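Local coordinates for protection of telomeres protein poz1 (Schizosaccharomyces pombe, PDB 5WE0) that bridges tpz1 and rap1 within fission yeast shelterin, interacts also with pot1, and negatively regulates telomerase and telomere length, at residues I19-H23 against I220-K224; F65-D70 against N213-S217; D57-I61 against R102-I106. The contacts are given in a common frame with arbitrary orientation. Residues are numbered along the deposited sequence.

Contact 1. Residues I19-H23 against I220-K224; sequences IKENH and IQCTK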
ATOM      1  N   ILE A  19       9.243  -8.547   9.006  1.00 37.23           N
ATOM      2  CA  ILE A  19       9.998  -7.323   9.248  1.00 39.11           C
ATOM      3  C   ILE A  19      11.380  -7.453   8.621  1.00 41.57           C
ATOM      4  O   ILE A  19      12.124  -8.398   8.901  1.00 43.14           O
ATOM      5  CB  ILE A  19      10.066  -7.013  10.750  1.00 39.48           C
ATOM      6  CG1 ILE A  19       8.651  -6.723  11.257  1.00 34.49           C
ATOM      7  CG2 ILE A  19      10.957  -5.820  11.004  1.00 39.08           C
ATOM      8  CD1 ILE A  19       8.567  -6.256  12.685  1.00 34.12           C
ATOM      9  N   LYS A  20      11.712  -6.514   7.744  1.00 40.63           N
ATOM     10  CA  LYS A  20      12.958  -6.503   7.000  1.00 39.54           C
ATOM     11  C   LYS A  20      13.661  -5.164   7.160  1.00 45.95           C
ATOM     12  O   LYS A  20      13.024  -4.128   7.395  1.00 42.36           O
ATOM     13  CB  LYS A  20      12.698  -6.758   5.516  1.00 42.55           C
ATOM     14  CG  LYS A  20      12.076  -8.105   5.173  1.00 44.74           C
ATOM     15  CD  LYS A  20      13.083  -9.234   5.383  1.00 46.82           C
ATOM     16  CE  LYS A  20      12.533 -10.558   4.838  1.00 51.46           C
ATOM     17  NZ  LYS A  20      13.465 -11.714   5.036  1.00 56.14           N
ATOM     18  N   GLU A  21      14.993  -5.205   7.064  1.00 47.62           N
ATOM     19  CA  GLU A  21      15.769  -3.976   6.910  1.00 49.23           C
ATOM     20  C   GLU A  21      15.384  -3.262   5.620  1.00 45.50           C
ATOM     21  O   GLU A  21      15.157  -2.041   5.600  1.00 40.56           O
ATOM     22  CB  GLU A  21      17.267  -4.296   6.916  1.00 49.68           C
ATOM     23  CG  GLU A  21      18.137  -3.083   6.599  1.00 57.16           C
ATOM     24  CD  GLU A  21      19.629  -3.360   6.700  1.00 63.84           C
ATOM     25  OE1 GLU A  21      20.055  -4.493   6.382  1.00 68.74           O
ATOM     26  OE2 GLU A  21      20.375  -2.431   7.080  1.00 70.28           O
ATOM     27  N   ASN A  22      15.338  -4.013   4.523  1.00 36.19           N
ATOM     28  CA  ASN A  22      14.806  -3.516   3.265  1.00 39.40           C
ATOM     29  C   ASN A  22      13.370  -4.002   3.120  1.00 37.09           C
ATOM     30  O   ASN A  22      12.627  -4.022   4.107  1.00 38.31           O
ATOM     31  CB  ASN A  22      15.690  -3.944   2.091  1.00 39.40           C
ATOM     32  CG  ASN A  22      17.132  -3.518   2.270  1.00 55.48           C
ATOM     33  OD1 ASN A  22      17.431  -2.326   2.405  1.00 54.59           O
ATOM     34  ND2 ASN A  22      18.035  -4.493   2.320  1.00 60.63           N
ATOM     35  N   HIS A  23      12.952  -4.382   1.919  1.00 32.44           N
ATOM     36  CA  HIS A  23      11.547  -4.682   1.674  1.00 37.16           C
ATOM     37  C   HIS A  23      11.286  -6.183   1.678  1.00 38.17           C
ATOM     38  O   HIS A  23      12.081  -6.972   1.156  1.00 39.84           O
ATOM     39  CB  HIS A  23      11.091  -4.074   0.348  1.00 29.30           C
ATOM     40  CG  HIS A  23      11.209  -2.587   0.298  1.00 28.04           C
ATOM     41  ND1 HIS A  23      10.652  -1.763   1.255  1.00 27.08           N
ATOM     42  CD2 HIS A  23      11.833  -1.771  -0.586  1.00 31.44           C
ATOM     43  CE1 HIS A  23      10.910  -0.504   0.951  1.00 30.09           C
ATOM     44  NE2 HIS A  23      11.623  -0.478  -0.163  1.00 29.85           N
ATOM     45  N   ILE A 220       8.136   3.967   2.497  1.00 25.94           N
ATOM     46  CA  ILE A 220       8.117   2.867   3.459  1.00 26.55           C
ATOM     47  C   ILE A 220       9.364   2.904   4.333  1.00 24.85           C
ATOM     48  O   ILE A 220       9.293   2.687   5.543  1.00 28.34           O
ATOM     49  CB  ILE A 220       7.964   1.522   2.719  1.00 26.58           C
ATOM     50  CG1 ILE A 220       6.567   1.425   2.054  1.00 26.17           C
ATOM     51  CG2 ILE A 220       8.205   0.343   3.685  1.00 23.64           C
ATOM     52  CD1 ILE A 220       5.372   1.425   3.058  1.00 21.19           C
ATOM     53  N   GLN A 221      10.528   3.166   3.730  1.00 28.97           N
ATOM     54  CA  GLN A 221      11.781   3.187   4.485  1.00 29.12           C
ATOM     55  C   GLN A 221      11.831   4.381   5.439  1.00 32.40           C
ATOM     56  O   GLN A 221      12.311   4.264   6.575  1.00 33.34           O
ATOM     57  CB  GLN A 221      12.969   3.217   3.510  1.00 29.37           C
ATOM     58  CG  GLN A 221      13.167   1.906   2.691  1.00 37.60           C
ATOM     59  CD  GLN A 221      13.301   0.643   3.577  1.00 40.43           C
ATOM     60  OE1 GLN A 221      12.338  -0.118   3.760  1.00 35.02           O
ATOM     61  NE2 GLN A 221      14.500   0.427   4.128  1.00 43.46           N
ATOM     62  N   CYS A 222      11.359   5.541   4.974  1.00 31.52           N
ATOM     63  CA  CYS A 222      11.250   6.722   5.818  1.00 31.42           C
ATOM     64  C   CYS A 222      10.359   6.446   7.018  1.00 28.29           C
ATOM     65  O   CYS A 222      10.735   6.719   8.168  1.00 28.52           O
ATOM     66  CB  CYS A 222      10.686   7.883   4.995  1.00 32.62           C
ATOM     67  SG  CYS A 222      10.626   9.491   5.861  1.00 37.71           S
ATOM     68  N   THR A 223       9.199   5.839   6.765  1.00 27.82           N
ATOM     69  CA  THR A 223       8.261   5.515   7.835  1.00 26.91           C
ATOM     70  C   THR A 223       8.869   4.533   8.830  1.00 31.52           C
ATOM     71  O   THR A 223       8.773   4.742  10.042  1.00 29.98           O
ATOM     72  CB  THR A 223       6.980   4.926   7.235  1.00 25.00           C
ATOM     73  OG1 THR A 223       6.361   5.893   6.384  1.00 27.23           O
ATOM     74  CG2 THR A 223       5.997   4.554   8.315  1.00 24.51           C
ATOM     75  N   LYS A 224       9.526   3.472   8.327  1.00 31.58           N
ATOM     76  CA  LYS A 224      10.181   2.488   9.193  1.00 30.54           C
ATOM     77  C   LYS A 224      11.204   3.152  10.096  1.00 32.67           C
ATOM     78  O   LYS A 224      11.276   2.857  11.295  1.00 31.73           O
ATOM     79  CB  LYS A 224      10.894   1.418   8.363  1.00 29.32           C
ATOM     80  CG  LYS A 224      10.048   0.318   7.749  1.00 29.95           C
ATOM     81  CD  LYS A 224      10.998  -0.741   7.144  1.00 33.40           C
ATOM     82  CE  LYS A 224      10.263  -1.714   6.253  1.00 33.45           C
ATOM     83  NZ  LYS A 224      11.160  -2.400   5.288  1.00 34.76           N
TER
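A loop without regular structure can be held to a helix by helix side chains that reach its backbone carbonyls. Q221 and K224 do that work here, and H23 adds its ring from the loop side. H23, which buries more surface than any other residue of the pair, brings its ring up to the helix: CE1 of H23 lies 3.2 Å from OE1 of Q221 and 3.9 Å from CG2 of I220, the methyl meeting the ring edge. Beyond these segments, NE2 of H23 bonds to S217 one turn back along the same helix, and its ND1 to E62. Q221 donates a well-aligned hydrogen bond from NE2 to O of E21, at 2.9 Å. The irregular segment after helix 2-18 thus meets helix 209-230 where Q221 and K224 stand three residues apart and bond to each other, NZ of K224 donating to OE1 of Q221 at 3.0 Å. NZ of K224 also makes a weak hydrogen bond of 3.3 Å to O of K20 and lies only 2.5 Å from O of N22, at an angle too poor for a hydrogen bond; its charge is met by a salt bridge to E62 of helix 54-64. Q221 also packs on an aromatic side chain of the rap1 chain.

Contact 2. Residues F65-D70 against N213-S217; sequences FNLSLD and NSVLS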
ATOM      1  N   PHE A  65       3.132  -4.189  -4.146  1.00 24.67           N
ATOM      2  CA  PHE A  65       3.773  -3.382  -5.174  1.00 24.96           C
ATOM      3  C   PHE A  65       5.178  -3.866  -5.485  1.00 25.60           C
ATOM      4  O   PHE A  65       5.896  -3.205  -6.245  1.00 25.99           O
ATOM      5  CB  PHE A  65       3.778  -1.894  -4.774  1.00 24.16           C
ATOM      6  CG  PHE A  65       2.401  -1.314  -4.705  1.00 23.49           C
ATOM      7  CD1 PHE A  65       1.702  -1.030  -5.865  1.00 24.37           C
ATOM      8  CD2 PHE A  65       1.778  -1.121  -3.486  1.00 22.17           C
ATOM      9  CE1 PHE A  65       0.411  -0.543  -5.811  1.00 24.97           C
ATOM     10  CE2 PHE A  65       0.494  -0.616  -3.425  1.00 25.23           C
ATOM     11  CZ  PHE A  65      -0.194  -0.336  -4.592  1.00 21.86           C
ATOM     12  N   ASN A  66       5.577  -5.014  -4.928  1.00 28.76           N
ATOM     13  CA  ASN A  66       6.830  -5.663  -5.299  1.00 31.57           C
ATOM     14  C   ASN A  66       8.013  -4.712  -5.088  1.00 32.98           C
ATOM     15  O   ASN A  66       8.896  -4.571  -5.939  1.00 32.28           O
ATOM     16  CB  ASN A  66       6.738  -6.161  -6.750  1.00 34.56           C
ATOM     17  CG  ASN A  66       7.523  -7.463  -6.998  1.00 39.63           C
ATOM     18  OD1 ASN A  66       8.040  -8.086  -6.072  1.00 45.18           O
ATOM     19  ND2 ASN A  66       7.584  -7.882  -8.257  1.00 44.00           N
ATOM     20  N   LEU A  67       8.014  -4.033  -3.932  1.00 33.57           N
ATOM     21  CA  LEU A  67       9.011  -2.995  -3.664  1.00 32.01           C
ATOM     22  C   LEU A  67      10.438  -3.540  -3.603  1.00 36.61           C
ATOM     23  O   LEU A  67      11.386  -2.752  -3.694  1.00 35.02           O
ATOM     24  CB  LEU A  67       8.676  -2.236  -2.368  1.00 27.70           C
ATOM     25  CG  LEU A  67       7.367  -1.444  -2.445  1.00 26.91           C
ATOM     26  CD1 LEU A  67       7.164  -0.565  -1.192  1.00 24.02           C
ATOM     27  CD2 LEU A  67       7.338  -0.607  -3.716  1.00 20.81           C
ATOM     28  N   SER A  68      10.609  -4.860  -3.429  1.00 40.65           N
ATOM     29  CA  SER A  68      11.940  -5.472  -3.450  1.00 41.29           C
ATOM     30  C   SER A  68      12.652  -5.319  -4.786  1.00 46.48           C
ATOM     31  O   SER A  68      13.884  -5.442  -4.820  1.00 44.42           O
ATOM     32  CB  SER A  68      11.853  -6.965  -3.149  1.00 38.01           C
ATOM     33  OG  SER A  68      11.758  -7.148  -1.762  1.00 51.61           O
ATOM     34  N   LEU A  69      11.916  -5.078  -5.879  1.00 48.12           N
ATOM     35  CA  LEU A  69      12.487  -4.956  -7.218  1.00 53.83           C
ATOM     36  C   LEU A  69      12.771  -3.518  -7.653  1.00 57.00           C
ATOM     37  O   LEU A  69      12.159  -2.545  -7.186  1.00 49.55           O
ATOM     38  CB  LEU A  69      11.592  -5.586  -8.286  1.00 52.37           C
ATOM     39  CG  LEU A  69      11.486  -7.085  -8.481  1.00 57.77           C
ATOM     40  CD1 LEU A  69      10.521  -7.352  -9.642  1.00 56.29           C
ATOM     41  CD2 LEU A  69      12.871  -7.589  -8.842  1.00 55.51           C
ATOM     42  N   ASP A  70      13.707  -3.415  -8.599  1.00 60.00           N
ATOM     43  CA  ASP A  70      13.844  -2.241  -9.461  1.00 65.48           C
ATOM     44  C   ASP A  70      14.222  -2.685 -10.871  1.00 74.35           C
ATOM     45  O   ASP A  70      15.404  -2.690 -11.237  1.00 82.15           O
ATOM     46  CB  ASP A  70      14.881  -1.271  -8.906  1.00 69.76           C
ATOM     47  CG  ASP A  70      14.794   0.087  -9.561  1.00 76.62           C
ATOM     48  OD1 ASP A  70      15.224   0.210 -10.733  1.00 76.39           O
ATOM     49  OD2 ASP A  70      14.263   1.020  -8.910  1.00 76.08           O
ATOM     50  N   ASN A 213       7.395   3.662  -7.959  1.00 31.12           N
ATOM     51  CA  ASN A 213       8.053   2.584  -7.233  1.00 29.81           C
ATOM     52  C   ASN A 213       9.110   3.144  -6.284  1.00 26.53           C
ATOM     53  O   ASN A 213       9.197   2.736  -5.122  1.00 27.07           O
ATOM     54  CB  ASN A 213       8.675   1.599  -8.228  1.00 30.83           C
ATOM     55  CG  ASN A 213       9.471   0.518  -7.555  1.00 34.02           C
ATOM     56  OD1 ASN A 213       8.914  -0.413  -6.977  1.00 35.50           O
ATOM     57  ND2 ASN A 213      10.788   0.633  -7.618  1.00 39.69           N
ATOM     58  N   SER A 214       9.929   4.078  -6.768  1.00 26.59           N
ATOM     59  CA  SER A 214      10.985   4.660  -5.933  1.00 30.28           C
ATOM     60  C   SER A 214      10.408   5.482  -4.776  1.00 26.33           C
ATOM     61  O   SER A 214      10.845   5.349  -3.627  1.00 29.06           O
ATOM     62  CB  SER A 214      11.904   5.516  -6.807  1.00 29.22           C
ATOM     63  OG  SER A 214      12.753   6.303  -5.994  1.00 35.10           O
ATOM     64  N   VAL A 215       9.429   6.343  -5.068  1.00 26.33           N
ATOM     65  CA  VAL A 215       8.777   7.162  -4.041  1.00 25.90           C
ATOM     66  C   VAL A 215       8.143   6.285  -2.974  1.00 24.98           C
ATOM     67  O   VAL A 215       8.250   6.561  -1.768  1.00 28.18           O
ATOM     68  CB  VAL A 215       7.737   8.082  -4.705  1.00 30.80           C
ATOM     69  CG1 VAL A 215       6.726   8.576  -3.705  1.00 29.82           C
ATOM     70  CG2 VAL A 215       8.420   9.236  -5.417  1.00 31.13           C
ATOM     71  N   LEU A 216       7.446   5.235  -3.396  1.00 23.75           N
ATOM     72  CA  LEU A 216       6.751   4.368  -2.448  1.00 25.29           C
ATOM     73  C   LEU A 216       7.740   3.591  -1.592  1.00 25.89           C
ATOM     74  O   LEU A 216       7.548   3.448  -0.376  1.00 28.41           O
ATOM     75  CB  LEU A 216       5.831   3.416  -3.206  1.00 25.04           C
ATOM     76  CG  LEU A 216       4.974   2.474  -2.375  1.00 27.00           C
ATOM     77  CD1 LEU A 216       4.209   3.273  -1.346  1.00 24.73           C
ATOM     78  CD2 LEU A 216       4.021   1.715  -3.318  1.00 25.44           C
ATOM     79  N   SER A 217       8.803   3.071  -2.208  1.00 26.17           N
ATOM     80  CA  SER A 217       9.858   2.429  -1.430  1.00 27.15           C
ATOM     81  C   SER A 217      10.454   3.392  -0.407  1.00 28.23           C
ATOM     82  O   SER A 217      10.640   3.044   0.762  1.00 26.93           O
ATOM     83  CB  SER A 217      10.956   1.930  -2.360  1.00 26.05           C
ATOM     84  OG  SER A 217      12.083   1.601  -1.568  1.00 32.19           O
TER
HETATM   85  O   HOH W   1      12.342   2.703  -9.361  1.00 38.87           O
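An asparagine with positive phi gives this contact its character. N66, at phi 57° and psi 45°, adopts the left-handed helical conformation just after F65 has left helix 54-64, and so turns the chain sharply away from the helix axis. N66 is also the first residue of a type I beta turn that ends at L69 and is closed by L69 N donating to N66 O at 3.1 Å. F65 and L67, before and after N66, both meet helix 209-230. L67 buries more surface than any other residue of the contact, its CD1 lying 3.9 Å from CG of L216 and 4.0 Å from CA of S217, while its CD2 comes within 3.6 Å of OD1 of N213. On the other side of the asparagine, CD2 of F65 meets CD2 of L216 at 3.6 Å, so that L216 packs against both hydrophobic residues.

Polar contacts lie nearer the surface. ND2 of N213 makes a weak hydrogen bond to O of L69 at 3.5 Å and donates to a water 3.1 Å away, which in turn donates to OD2 of D70 at 2.6 Å; D70 is poorly ordered, so this link is probably loose. Further hydrogen bonds come from Q87, later in the same loop, whose backbone oxygen accepts from ND2 of N66 and whose side chain donates to OD1 of N213. N66 also packs on a basic side chain of the tpz1 chain. The whole is a Schellman motif with N66 as its C-prime residue, ending helix 54-64 and running into a turn that lies against a neighbouring helix of this all-helical domain.

Contact 3. Residues D57-I61 against R102-I106; sequences DIAFI and RLENI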
ATOM      1  N   ASP A  57       0.559  -4.293   7.602  1.00 27.81           N
ATOM      2  CA  ASP A  57       0.232  -3.402   6.485  1.00 27.75           C
ATOM      3  C   ASP A  57       1.460  -3.068   5.648  1.00 27.78           C
ATOM      4  O   ASP A  57       1.380  -3.018   4.415  1.00 26.74           O
ATOM      5  CB  ASP A  57      -0.422  -2.116   6.993  1.00 28.76           C
ATOM      6  CG  ASP A  57      -1.885  -2.311   7.372  1.00 34.39           C
ATOM      7  OD1 ASP A  57      -2.514  -3.267   6.870  1.00 37.83           O
ATOM      8  OD2 ASP A  57      -2.417  -1.490   8.136  1.00 40.23           O
ATOM      9  N   ILE A  58       2.602  -2.832   6.302  1.00 30.10           N
ATOM     10  CA  ILE A  58       3.832  -2.489   5.589  1.00 31.52           C
ATOM     11  C   ILE A  58       4.270  -3.643   4.710  1.00 25.61           C
ATOM     12  O   ILE A  58       4.675  -3.446   3.560  1.00 26.28           O
ATOM     13  CB  ILE A  58       4.942  -2.080   6.584  1.00 27.19           C
ATOM     14  CG1 ILE A  58       4.648  -0.704   7.178  1.00 26.59           C
ATOM     15  CG2 ILE A  58       6.312  -2.091   5.927  1.00 26.47           C
ATOM     16  CD1 ILE A  58       5.576  -0.332   8.317  1.00 27.75           C
ATOM     17  N   ALA A  59       4.231  -4.863   5.254  1.00 28.46           N
ATOM     18  CA  ALA A  59       4.602  -6.038   4.477  1.00 28.42           C
ATOM     19  C   ALA A  59       3.651  -6.232   3.305  1.00 25.50           C
ATOM     20  O   ALA A  59       4.088  -6.536   2.188  1.00 27.04           O
ATOM     21  CB  ALA A  59       4.609  -7.278   5.377  1.00 31.36           C
ATOM     22  N   PHE A  60       2.356  -6.000   3.525  1.00 27.72           N
ATOM     23  CA  PHE A  60       1.404  -6.091   2.425  1.00 29.68           C
ATOM     24  C   PHE A  60       1.767  -5.118   1.317  1.00 25.04           C
ATOM     25  O   PHE A  60       1.807  -5.489   0.142  1.00 23.86           O
ATOM     26  CB  PHE A  60      -0.024  -5.814   2.886  1.00 27.08           C
ATOM     27  CG  PHE A  60      -0.971  -5.741   1.734  1.00 32.76           C
ATOM     28  CD1 PHE A  60      -1.406  -6.903   1.109  1.00 29.46           C
ATOM     29  CD2 PHE A  60      -1.340  -4.511   1.192  1.00 29.89           C
ATOM     30  CE1 PHE A  60      -2.241  -6.833   0.009  1.00 30.80           C
ATOM     31  CE2 PHE A  60      -2.162  -4.443   0.092  1.00 29.20           C
ATOM     32  CZ  PHE A  60      -2.611  -5.600  -0.502  1.00 31.22           C
ATOM     33  N   ILE A  61       2.051  -3.869   1.679  1.00 23.35           N
ATOM     34  CA  ILE A  61       2.391  -2.857   0.679  1.00 25.71           C
ATOM     35  C   ILE A  61       3.666  -3.244  -0.065  1.00 25.04           C
ATOM     36  O   ILE A  61       3.746  -3.120  -1.293  1.00 20.59           O
ATOM     37  CB  ILE A  61       2.529  -1.471   1.354  1.00 22.62           C
ATOM     38  CG1 ILE A  61       1.169  -0.998   1.859  1.00 23.42           C
ATOM     39  CG2 ILE A  61       3.179  -0.466   0.402  1.00 22.63           C
ATOM     40  CD1 ILE A  61       0.086  -0.931   0.757  1.00 23.46           C
ATOM     41  N   ARG A 102      -4.811   0.534   3.387  1.00 27.19           N
ATOM     42  CA  ARG A 102      -3.709   0.054   4.206  1.00 28.91           C
ATOM     43  C   ARG A 102      -2.619   1.122   4.273  1.00 28.63           C
ATOM     44  O   ARG A 102      -2.081   1.400   5.344  1.00 30.83           O
ATOM     45  CB  ARG A 102      -3.141  -1.247   3.638  1.00 27.56           C
ATOM     46  CG  ARG A 102      -3.994  -2.473   3.926  1.00 30.04           C
ATOM     47  CD  ARG A 102      -3.304  -3.747   3.464  1.00 31.69           C
ATOM     48  NE  ARG A 102      -4.231  -4.663   2.807  1.00 35.44           N
ATOM     49  CZ  ARG A 102      -5.215  -5.305   3.428  1.00 44.49           C
ATOM     50  NH1 ARG A 102      -5.404  -5.132   4.730  1.00 36.29           N
ATOM     51  NH2 ARG A 102      -6.011  -6.120   2.750  1.00 30.15           N
ATOM     52  N   LEU A 103      -2.296   1.719   3.127  1.00 26.49           N
ATOM     53  CA  LEU A 103      -1.281   2.761   3.086  1.00 25.81           C
ATOM     54  C   LEU A 103      -1.691   3.939   3.957  1.00 27.84           C
ATOM     55  O   LEU A 103      -0.869   4.544   4.660  1.00 25.56           O
ATOM     56  CB  LEU A 103      -1.069   3.217   1.654  1.00 22.81           C
ATOM     57  CG  LEU A 103       0.195   4.025   1.439  1.00 29.76           C
ATOM     58  CD1 LEU A 103       1.431   3.169   1.713  1.00 27.35           C
ATOM     59  CD2 LEU A 103       0.195   4.586   0.012  1.00 32.16           C
ATOM     60  N   GLU A 104      -2.968   4.268   3.927  1.00 26.24           N
ATOM     61  CA  GLU A 104      -3.477   5.344   4.761  1.00 31.19           C
ATOM     62  C   GLU A 104      -3.398   5.001   6.250  1.00 31.19           C
ATOM     63  O   GLU A 104      -3.076   5.875   7.062  1.00 32.50           O
ATOM     64  CB  GLU A 104      -4.902   5.663   4.321  1.00 30.00           C
ATOM     65  CG  GLU A 104      -5.562   6.798   5.031  1.00 35.26           C
ATOM     66  CD  GLU A 104      -6.897   7.104   4.394  1.00 42.93           C
ATOM     67  OE1 GLU A 104      -7.837   6.304   4.603  1.00 47.33           O
ATOM     68  OE2 GLU A 104      -7.000   8.139   3.691  1.00 47.21           O
ATOM     69  N   ASN A 105      -3.679   3.742   6.634  1.00 29.69           N
ATOM     70  CA  ASN A 105      -3.495   3.346   8.035  1.00 27.63           C
ATOM     71  C   ASN A 105      -2.043   3.529   8.457  1.00 29.28           C
ATOM     72  O   ASN A 105      -1.769   4.051   9.540  1.00 32.05           O
ATOM     73  CB  ASN A 105      -3.901   1.888   8.266  1.00 32.20           C
ATOM     74  CG  ASN A 105      -5.386   1.622   8.008  1.00 39.60           C
ATOM     75  OD1 ASN A 105      -6.201   2.543   7.938  1.00 40.76           O
ATOM     76  ND2 ASN A 105      -5.729   0.340   7.824  1.00 43.04           N
ATOM     77  N   ILE A 106      -1.095   3.137   7.594  1.00 28.64           N
ATOM     78  CA  ILE A 106       0.323   3.323   7.901  1.00 28.16           C
ATOM     79  C   ILE A 106       0.617   4.793   8.143  1.00 28.12           C
ATOM     80  O   ILE A 106       1.246   5.169   9.139  1.00 25.18           O
ATOM     81  CB  ILE A 106       1.202   2.770   6.766  1.00 27.20           C
ATOM     82  CG1 ILE A 106       1.062   1.258   6.645  1.00 26.37           C
ATOM     83  CG2 ILE A 106       2.642   3.153   6.984  1.00 24.01           C
ATOM     84  CD1 ILE A 106       1.612   0.711   5.302  1.00 23.85           C
TER
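Two helices that cross obliquely must fit the bumps of one into the hollows of the other. Here the axes of the short segments pass 9.4 Å apart, with a signed crossing angle of -135°. I106 is one bump: its CD1 lies 3.8 Å from CG1 of I58 and 3.9 Å from CG1 of I61, and its CG1 is 3.7 Å from CB of D57, so it fills the hollow those three residues outline. In return D57 drops between R102, N105 and I106, with OD2 of D57 3.7 Å from CB of N105. OD1 of D57 stays 4.1 Å from NH1 of R102, beyond a salt bridge; NH2 of R102 pairs instead with an acidic side chain of the tpz1 chain. I61 meets L103, CG1 to CD1 at 4.2 Å. R102 brings the edge of its guanidinium over the face of the F60 ring, a cation-pi contact. The result is an obliquely crossed pairing of helices 54-64 and 93-115 in the all-helical core, with tpz1 contacted at R102 and F60.

Across the three, chemistry varies with place in the fold. Contact 3, centred about 5 Å from the centre of the chain, joins two regular helices through aliphatic interlocking plus a buried arginine on an aromatic ring. Contacts 1 and 2, at about 12 and 10 Å, each lay a loop on helix 209-230; contact 2 is still buried and mixes leucine packing with amide and water bonds, whereas the partly buried contact 1 relies chiefly on side-chain bonds to carbonyls. They meet directly, NE2 of H23 lying 2.6 Å from OG of S217 in a probable hydrogen bond. I220 ties the set together, its CG2 3.8 Å from CG2 of I58 and its CG1 3.9 Å from CD1 of L67.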